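Local coordinates for protein-glutamine gamma-glutamyltransferase 2 (Pagrus major, PDB 1G0D) that probably catalyses, in a calcium-dependent way, the formation of isopeptide cross-links between peptide-bound glutamine and lysine side chains, and couples other primary amines to protein glutamines, at residues A[165-170]-A[414-419]; A[379-382]-A[387-390]; A[393-398]-A[439-444]. All blocks are in the same frame, centred on the assembly; numbering follows the deposited sequence.

Contact 1: residues A[165-170]-A[414-419]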
loop_
_atom_site.group_PDB
_atom_site.type_symbol
_atom_site.label_atom_id
_atom_site.label_comp_id
_atom_site.label_asym_id
_atom_site.label_seq_id
_atom_site.Cartn_x
_atom_site.Cartn_y
_atom_site.Cartn_z
ATOM N N GLY A 165 5.809 4.537 -11.533
ATOM C CA GLY A 165 6.488 5.178 -12.647
ATOM C C GLY A 165 7.354 6.331 -12.165
ATOM O O GLY A 165 8.046 6.189 -11.164
ATOM N N THR A 166 7.317 7.462 -12.867
ATOM C CA THR A 166 8.070 8.658 -12.494
ATOM C C THR A 166 7.058 9.802 -12.416
ATOM O O THR A 166 5.993 9.725 -13.026
ATOM C CB THR A 166 9.147 8.982 -13.531
ATOM O OG1 THR A 166 8.525 9.191 -14.807
ATOM C CG2 THR A 166 10.170 7.826 -13.627
ATOM N N TRP A 167 7.375 10.861 -11.685
ATOM C CA TRP A 167 6.415 11.953 -11.499
ATOM C C TRP A 167 5.947 12.644 -12.746
ATOM O O TRP A 167 4.899 13.289 -12.725
ATOM C CB TRP A 167 6.970 13.009 -10.576
ATOM C CG TRP A 167 8.172 13.593 -11.142
ATOM C CD1 TRP A 167 9.445 13.229 -10.879
ATOM C CD2 TRP A 167 8.239 14.616 -12.122
ATOM N NE1 TRP A 167 10.316 13.965 -11.635
ATOM C CE2 TRP A 167 9.596 14.827 -12.409
ATOM C CE3 TRP A 167 7.286 15.378 -12.784
ATOM C CZ2 TRP A 167 10.023 15.767 -13.325
ATOM C CZ3 TRP A 167 7.707 16.312 -13.698
ATOM C CH2 TRP A 167 9.060 16.502 -13.963
ATOM N N ASP A 168 6.731 12.549 -13.817
ATOM C CA ASP A 168 6.369 13.178 -15.088
ATOM C C ASP A 168 5.781 12.135 -16.022
ATOM O O ASP A 168 5.331 12.450 -17.108
ATOM C CB ASP A 168 7.597 13.822 -15.752
ATOM C CG ASP A 168 8.809 12.890 -15.789
ATOM O OD1 ASP A 168 8.837 11.883 -15.045
ATOM O OD2 ASP A 168 9.752 13.164 -16.563
ATOM N N TYR A 169 5.765 10.889 -15.584
ATOM C CA TYR A 169 5.271 9.812 -16.414
ATOM C C TYR A 169 4.732 8.735 -15.459
ATOM O O TYR A 169 5.353 7.689 -15.243
ATOM C CB TYR A 169 6.452 9.335 -17.284
ATOM C CG TYR A 169 6.193 8.292 -18.359
ATOM C CD1 TYR A 169 4.928 7.731 -18.556
ATOM C CD2 TYR A 169 7.252 7.797 -19.121
ATOM C CE1 TYR A 169 4.728 6.674 -19.500
ATOM C CE2 TYR A 169 7.073 6.755 -20.054
ATOM C CZ TYR A 169 5.810 6.190 -20.237
ATOM O OH TYR A 169 5.662 5.134 -21.119
ATOM N N ILE A 170 3.554 9.027 -14.896
ATOM C CA ILE A 170 2.857 8.170 -13.933
ATOM C C ILE A 170 2.085 7.013 -14.539
ATOM O O ILE A 170 1.328 7.192 -15.476
ATOM C CB ILE A 170 1.848 8.997 -13.111
ATOM C CG1 ILE A 170 2.575 10.117 -12.372
ATOM C CG2 ILE A 170 1.100 8.108 -12.141
ATOM C CD1 ILE A 170 1.677 10.947 -11.570
ATOM N N GLU A 414 19.982 23.066 -10.259
ATOM C CA GLU A 414 19.146 22.058 -10.854
ATOM C C GLU A 414 17.704 22.417 -11.164
ATOM O O GLU A 414 16.989 22.922 -10.306
ATOM C CB GLU A 414 19.171 20.810 -9.975
ATOM C CG GLU A 414 19.274 19.533 -10.767
ATOM C CD GLU A 414 18.418 18.437 -10.208
ATOM O OE1 GLU A 414 17.736 17.750 -11.012
ATOM O OE2 GLU A 414 18.429 18.277 -8.964
ATOM N N ASP A 415 17.292 22.193 -12.408
ATOM C CA ASP A 415 15.890 22.390 -12.749
ATOM C C ASP A 415 15.309 21.005 -13.040
ATOM O O ASP A 415 15.607 20.392 -14.079
ATOM C CB ASP A 415 15.671 23.303 -13.959
ATOM C CG ASP A 415 14.193 23.793 -14.060
ATOM O OD1 ASP A 415 13.262 22.966 -13.847
ATOM O OD2 ASP A 415 13.962 25.000 -14.343
ATOM N N HIS A 416 14.485 20.545 -12.095
ATOM C CA HIS A 416 13.809 19.240 -12.082
ATOM C C HIS A 416 13.502 19.161 -10.590
ATOM O O HIS A 416 12.453 18.708 -10.153
ATOM C CB HIS A 416 14.775 18.105 -12.477
ATOM C CG HIS A 416 14.256 16.730 -12.181
ATOM N ND1 HIS A 416 14.895 15.856 -11.323
ATOM C CD2 HIS A 416 13.165 16.069 -12.636
ATOM C CE1 HIS A 416 14.219 14.722 -11.262
ATOM N NE2 HIS A 416 13.165 14.825 -12.052
ATOM N N ALA A 417 14.484 19.629 -9.836
ATOM C CA ALA A 417 14.472 19.730 -8.389
ATOM C C ALA A 417 13.425 18.953 -7.593
ATOM O O ALA A 417 12.992 17.872 -7.984
ATOM C CB ALA A 417 14.395 21.195 -8.027
ATOM N N SER A 418 13.094 19.528 -6.431
ATOM C CA SER A 418 12.086 19.069 -5.455
ATOM C C SER A 418 11.730 17.597 -5.238
ATOM O O SER A 418 11.668 16.801 -6.177
ATOM C CB SER A 418 10.769 19.848 -5.692
ATOM O OG SER A 418 9.626 19.167 -5.174
ATOM N N VAL A 419 11.484 17.272 -3.971
ATOM C CA VAL A 419 11.077 15.928 -3.576
ATOM C C VAL A 419 9.597 16.042 -3.321
ATOM O O VAL A 419 9.080 17.157 -3.247
ATOM C CB VAL A 419 11.689 15.484 -2.252
ATOM C CG1 VAL A 419 12.762 14.485 -2.484
ATOM C CG2 VAL A 419 12.203 16.671 -1.512
#
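Trp167 and His416 meet through a single hydrogen bond between their rings. The indole NE1 of Trp167 gives its hydrogen to NE2 of His416 at 3.0 Å, bent to 146° at the hydrogen. Tryptophan suits the place by carrying an N-H at its ring edge, histidine by a ring nitrogen that can accept. His416 NE2 lies in the indole plane, whereas NE1 stands well out of the imidazole plane. The rings meet rim to rim, planes at 39°, with His416 CD2 3.2 Å from Trp167 CZ2, though His416 is poorly ordered and this detail is uncertain. Its ND1 makes a weak bond of 3.4 Å to Glu414 OE1.

Backbone bonds shape the turn that carries the indole, whose CG lies between the backbone N and the carbonyl carbon (chi1 62°), directing the ring toward His416. Tyr169 N donates to Thr166 O at 2.8 Å, and Thr166 N to Tyr169 O at 3.1 Å, closing a type I turn at the tip of the beta hairpin of strands 159-164 and 169-176. Gly165 precedes it at backbone angles where a CB would be jammed against the preceding carbonyl oxygen; it would also run into Tyr169 O.

Among side chains of the turn, Thr166 OG1 donates to Asp168 OD1 at 2.7 Å, on the syn side but well out of the carboxylate plane. Asp168 CB sits over the rim of one indole face. Lys421 makes a cation-pi contact with Trp167, while its ammonium group bonds to the carbonyls of His416 and Ser418. The side chains of His416 and Asn579, a GTP-site residue by similarity, are about 5 Å apart.

Contact 2: residues A[379-382]-A[387-390]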
loop_
_atom_site.group_PDB
_atom_site.type_symbol
_atom_site.label_atom_id
_atom_site.label_comp_id
_atom_site.label_asym_id
_atom_site.label_seq_id
_atom_site.Cartn_x
_atom_site.Cartn_y
_atom_site.Cartn_z
ATOM N N GLY A 379 4.663 21.187 9.836
ATOM C CA GLY A 379 6.020 21.057 10.315
ATOM C C GLY A 379 6.199 20.751 11.785
ATOM O O GLY A 379 7.157 21.217 12.378
ATOM N N ASN A 380 5.305 20.005 12.414
ATOM C CA ASN A 380 5.529 19.700 13.824
ATOM C C ASN A 380 6.157 18.328 13.886
ATOM O O ASN A 380 5.485 17.319 13.761
ATOM C CB ASN A 380 4.232 19.688 14.591
ATOM C CG ASN A 380 4.394 19.111 15.976
ATOM O OD1 ASN A 380 5.517 18.924 16.453
ATOM N ND2 ASN A 380 3.266 18.817 16.638
ATOM N N LEU A 381 7.463 18.288 14.069
ATOM C CA LEU A 381 8.179 17.030 14.107
ATOM C C LEU A 381 8.184 16.466 15.513
ATOM O O LEU A 381 8.724 15.407 15.736
ATOM C CB LEU A 381 9.617 17.246 13.655
ATOM C CG LEU A 381 9.993 17.302 12.172
ATOM C CD1 LEU A 381 8.898 17.918 11.364
ATOM C CD2 LEU A 381 11.279 18.103 12.000
ATOM N N GLY A 382 7.558 17.146 16.463
ATOM C CA GLY A 382 7.581 16.655 17.836
ATOM C C GLY A 382 6.567 15.629 18.328
ATOM O O GLY A 382 6.605 15.244 19.499
ATOM N N ALA A 387 7.681 11.563 12.904
ATOM C CA ALA A 387 7.420 12.746 12.110
ATOM C C ALA A 387 8.616 13.273 11.326
ATOM O O ALA A 387 8.439 13.699 10.180
ATOM C CB ALA A 387 6.875 13.815 12.982
ATOM N N PRO A 388 9.844 13.269 11.920
ATOM C CA PRO A 388 11.032 13.776 11.201
ATOM C C PRO A 388 11.323 13.002 9.956
ATOM O O PRO A 388 11.666 13.573 8.921
ATOM C CB PRO A 388 12.170 13.649 12.216
ATOM C CG PRO A 388 11.501 13.626 13.528
ATOM C CD PRO A 388 10.218 12.860 13.291
ATOM N N PHE A 389 11.173 11.694 10.055
ATOM C CA PHE A 389 11.429 10.833 8.928
ATOM C C PHE A 389 10.427 11.003 7.856
ATOM O O PHE A 389 10.791 10.985 6.683
ATOM C CB PHE A 389 11.452 9.382 9.345
ATOM C CG PHE A 389 12.718 9.010 9.982
ATOM C CD1 PHE A 389 12.906 9.220 11.351
ATOM C CD2 PHE A 389 13.784 8.581 9.211
ATOM C CE1 PHE A 389 14.146 9.021 11.931
ATOM C CE2 PHE A 389 15.029 8.377 9.797
ATOM C CZ PHE A 389 15.205 8.600 11.152
ATOM N N VAL A 390 9.162 11.164 8.243
ATOM C CA VAL A 390 8.098 11.339 7.263
ATOM C C VAL A 390 8.101 12.746 6.667
ATOM O O VAL A 390 7.722 12.939 5.529
ATOM C CB VAL A 390 6.726 11.049 7.866
ATOM C CG1 VAL A 390 5.625 11.356 6.805
ATOM C CG2 VAL A 390 6.689 9.590 8.369
#
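A tight helix-loop-helix connection, from helix 373-378 to helix 387-395, folds back on itself where Leu381 rests on Ala387 and Pro388. Ala387 points its methyl at the loop backbone: CB lies 3.6 Å from Leu381 CA and 3.8 Å from Asn380 O. A side chain this small lets the two backbones approach to 4.8 Å between the CA atoms of Leu381 and Ala387.

Leu381 lies alongside the proline. With its CG beside the backbone N and anti to the carbonyl carbon (chi1 -82°), the branch point comes down on Pro388 CA at 3.8 Å, while Leu381 CB meets the ring at CG, 4.1 Å away. Pro388 CD touches Leu381 O at 3.8 Å. No hydrogen bond crosses the contact; carbons pack on carbons and on two loop carbonyl oxygens.

Within the loop, Gly379 ends the preceding helix in a Schellman motif, its positive phi being easy for glycine, and Asn380 OD1 accepts from Gly382 N at 2.7 Å in an Asx turn. Proline suits the start of the next helix, where a backbone N-H has no carbonyl of an earlier turn to bond, a position typical of prolines in the first turn of helices.

Contact 3: residues A[393-398]-A[439-444]. With SO4 (sulfate ion), chain B.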
loop_
_atom_site.group_PDB
_atom_site.type_symbol
_atom_site.label_atom_id
_atom_site.label_comp_id
_atom_site.label_asym_id
_atom_site.label_seq_id
_atom_site.Cartn_x
_atom_site.Cartn_y
_atom_site.Cartn_z
ATOM N N GLU A 393 10.991 12.645 3.979
ATOM C CA GLU A 393 10.563 11.900 2.808
ATOM C C GLU A 393 9.988 12.781 1.697
ATOM O O GLU A 393 10.194 12.569 0.503
ATOM C CB GLU A 393 9.502 10.895 3.273
ATOM C CG GLU A 393 8.780 10.169 2.179
ATOM C CD GLU A 393 9.602 9.039 1.643
ATOM O OE1 GLU A 393 9.630 8.896 0.401
ATOM O OE2 GLU A 393 10.219 8.300 2.464
ATOM N N VAL A 394 9.285 13.796 2.140
ATOM C CA VAL A 394 8.554 14.699 1.295
ATOM C C VAL A 394 9.185 16.122 1.224
ATOM O O VAL A 394 8.825 16.912 0.353
ATOM C CB VAL A 394 7.088 14.630 1.889
ATOM C CG1 VAL A 394 6.714 15.886 2.571
ATOM C CG2 VAL A 394 6.127 14.212 0.877
ATOM N N ASN A 395 10.162 16.422 2.085
ATOM C CA ASN A 395 10.793 17.749 2.134
ATOM C C ASN A 395 12.318 17.887 2.092
ATOM O O ASN A 395 12.816 18.994 1.915
ATOM C CB ASN A 395 10.341 18.454 3.394
ATOM C CG ASN A 395 8.918 18.919 3.310
ATOM O OD1 ASN A 395 8.530 19.527 2.329
ATOM N ND2 ASN A 395 8.125 18.634 4.333
ATOM N N ALA A 396 13.062 16.796 2.272
ATOM C CA ALA A 396 14.539 16.842 2.299
ATOM C C ALA A 396 15.195 17.658 1.189
ATOM O O ALA A 396 14.785 17.555 0.038
ATOM C CB ALA A 396 15.121 15.407 2.288
ATOM N N ASP A 397 16.230 18.444 1.526
ATOM C CA ASP A 397 16.948 19.257 0.517
ATOM C C ASP A 397 18.295 18.683 0.144
ATOM O O ASP A 397 19.213 18.744 0.950
ATOM C CB ASP A 397 17.206 20.687 1.010
ATOM C CG ASP A 397 17.591 21.646 -0.131
ATOM O OD1 ASP A 397 17.021 21.546 -1.232
ATOM O OD2 ASP A 397 18.462 22.514 0.063
ATOM N N THR A 398 18.403 18.131 -1.066
ATOM C CA THR A 398 19.657 17.577 -1.586
ATOM C C THR A 398 20.252 18.561 -2.606
ATOM O O THR A 398 19.628 18.901 -3.620
ATOM C CB THR A 398 19.462 16.170 -2.293
ATOM O OG1 THR A 398 19.839 15.110 -1.404
ATOM C CG2 THR A 398 20.358 16.027 -3.490
ATOM N N HIS A 439 -2.003 18.210 0.804
ATOM C CA HIS A 439 -2.375 17.753 2.160
ATOM C C HIS A 439 -1.063 17.674 2.930
ATOM O O HIS A 439 -1.027 17.714 4.167
ATOM C CB HIS A 439 -2.885 16.310 2.205
ATOM C CG HIS A 439 -4.160 16.051 1.483
ATOM N ND1 HIS A 439 -4.874 17.030 0.827
ATOM C CD2 HIS A 439 -4.858 14.900 1.320
ATOM C CE1 HIS A 439 -5.957 16.496 0.282
ATOM N NE2 HIS A 439 -5.975 15.206 0.570
ATOM N N TYR A 440 0.006 17.451 2.168
ATOM C CA TYR A 440 1.326 17.289 2.745
ATOM C C TYR A 440 2.131 18.526 2.784
ATOM O O TYR A 440 2.854 18.736 3.745
ATOM C CB TYR A 440 2.123 16.228 2.005
ATOM C CG TYR A 440 1.651 14.847 2.344
ATOM C CD1 TYR A 440 0.704 14.197 1.556
ATOM C CD2 TYR A 440 2.160 14.182 3.450
ATOM C CE1 TYR A 440 0.283 12.919 1.859
ATOM C CE2 TYR A 440 1.747 12.899 3.770
ATOM C CZ TYR A 440 0.811 12.270 2.969
ATOM O OH TYR A 440 0.443 10.978 3.267
ATOM N N LYS A 441 2.027 19.369 1.764
ATOM C CA LYS A 441 2.849 20.556 1.823
ATOM C C LYS A 441 2.322 21.814 1.180
ATOM O O LYS A 441 1.598 21.769 0.202
ATOM C CB LYS A 441 4.242 20.241 1.264
ATOM C CG LYS A 441 4.275 19.290 0.089
ATOM C CD LYS A 441 5.597 18.593 0.062
ATOM C CE LYS A 441 6.410 19.010 -1.149
ATOM N NZ LYS A 441 7.802 19.358 -0.724
ATOM N N TYR A 442 2.714 22.947 1.741
ATOM C CA TYR A 442 2.288 24.216 1.231
ATOM C C TYR A 442 2.960 24.366 -0.098
ATOM O O TYR A 442 4.035 23.842 -0.295
ATOM C CB TYR A 442 2.718 25.276 2.186
ATOM C CG TYR A 442 1.780 25.323 3.343
ATOM C CD1 TYR A 442 0.493 25.820 3.175
ATOM C CD2 TYR A 442 2.178 24.930 4.611
ATOM C CE1 TYR A 442 -0.369 25.933 4.235
ATOM C CE2 TYR A 442 1.322 25.041 5.679
ATOM C CZ TYR A 442 0.041 25.550 5.484
ATOM O OH TYR A 442 -0.843 25.671 6.539
ATOM N N PRO A 443 2.338 25.089 -1.037
ATOM C CA PRO A 443 2.934 25.255 -2.360
ATOM C C PRO A 443 4.324 25.814 -2.274
ATOM O O PRO A 443 4.629 26.615 -1.402
ATOM C CB PRO A 443 1.970 26.179 -3.091
ATOM C CG PRO A 443 1.089 26.743 -2.037
ATOM C CD PRO A 443 1.069 25.816 -0.893
ATOM N N GLU A 444 5.164 25.358 -3.189
ATOM C CA GLU A 444 6.555 25.747 -3.261
ATOM C C GLU A 444 6.753 27.249 -3.344
ATOM O O GLU A 444 6.187 27.900 -4.213
ATOM C CB GLU A 444 7.137 25.104 -4.480
ATOM C CG GLU A 444 8.604 24.986 -4.472
ATOM C CD GLU A 444 9.037 24.450 -5.796
ATOM O OE1 GLU A 444 8.585 23.328 -6.127
ATOM O OE2 GLU A 444 9.793 25.146 -6.515
HETATM S S SO4 B . -9.387 13.713 1.892
HETATM O O1 SO4 B . -8.350 14.159 2.694
HETATM O O2 SO4 B . -10.138 12.775 2.637
HETATM O O3 SO4 B . -10.180 14.852 1.776
HETATM O O4 SO4 B . -8.881 13.318 0.606
HETATM O O HOH W 1 5.560 19.624 5.033
#
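Lys441 reaches the C-terminal end of helix 387-395, and there its ammonium group is gripped twice. NZ donates to Val394 O at 2.9 Å, 19° off the carbonyl plane, and to Asn395 OD1 at 3.1 Å, 32° out of the side-chain amide plane. The lysine, bent at chi3 and chi4, and the two side chains pass each other in opposite directions, Lys441 CD 3.9 Å from Val394 CG1. A lysine suits this place because its methylenes can cover a valine while its tip serves carbonyl oxygens. Asn395 OD1 also accepts from Tyr453 OH, so this buried oxygen has two donors. Were Lys441 replaced by an alanine, Val394 O would probably lose this donor, a gap would open beside the valine and Asn395 OD1 would be left to Tyr453.

Farther along, a water bridges the segments more loosely, accepting from Asn395 ND2 at 2.8 Å and donating to Tyr440 O at 3.1 Å. Away from 393-398, solvent-exposed His439 makes a weak bond, 3.5 Å from NE2 to sulfate O4, the ion probably coming from the crystallisation liquor. By similarity to related transglutaminases, Asn395, Asp397 and Glu444 belong to the calcium site, which Glu434 and Glu449 would complete.

How the contacts relate
Following the chain from the N terminus, the hairpin turn 165-170 comes first and waits until 414-419 to close contact 1, a loop of 243 residues holding much of the catalytic core; it joins the hairpin to the loop after strand 409-414. Contact 2, nested inside, closes a very short loop, joining the chain after helix 373-378 to the start of helix 387-395. That helix runs straight into 393-398, so contacts 2 and 3 follow in series. Contact 3 closes only at 439-444, beyond 414-419, and therefore crosses contact 1; it ties the helix's end to the segment after helix 437-440. Contacts 1 and 3 also touch, Val419 packing against the backbone of 394-396.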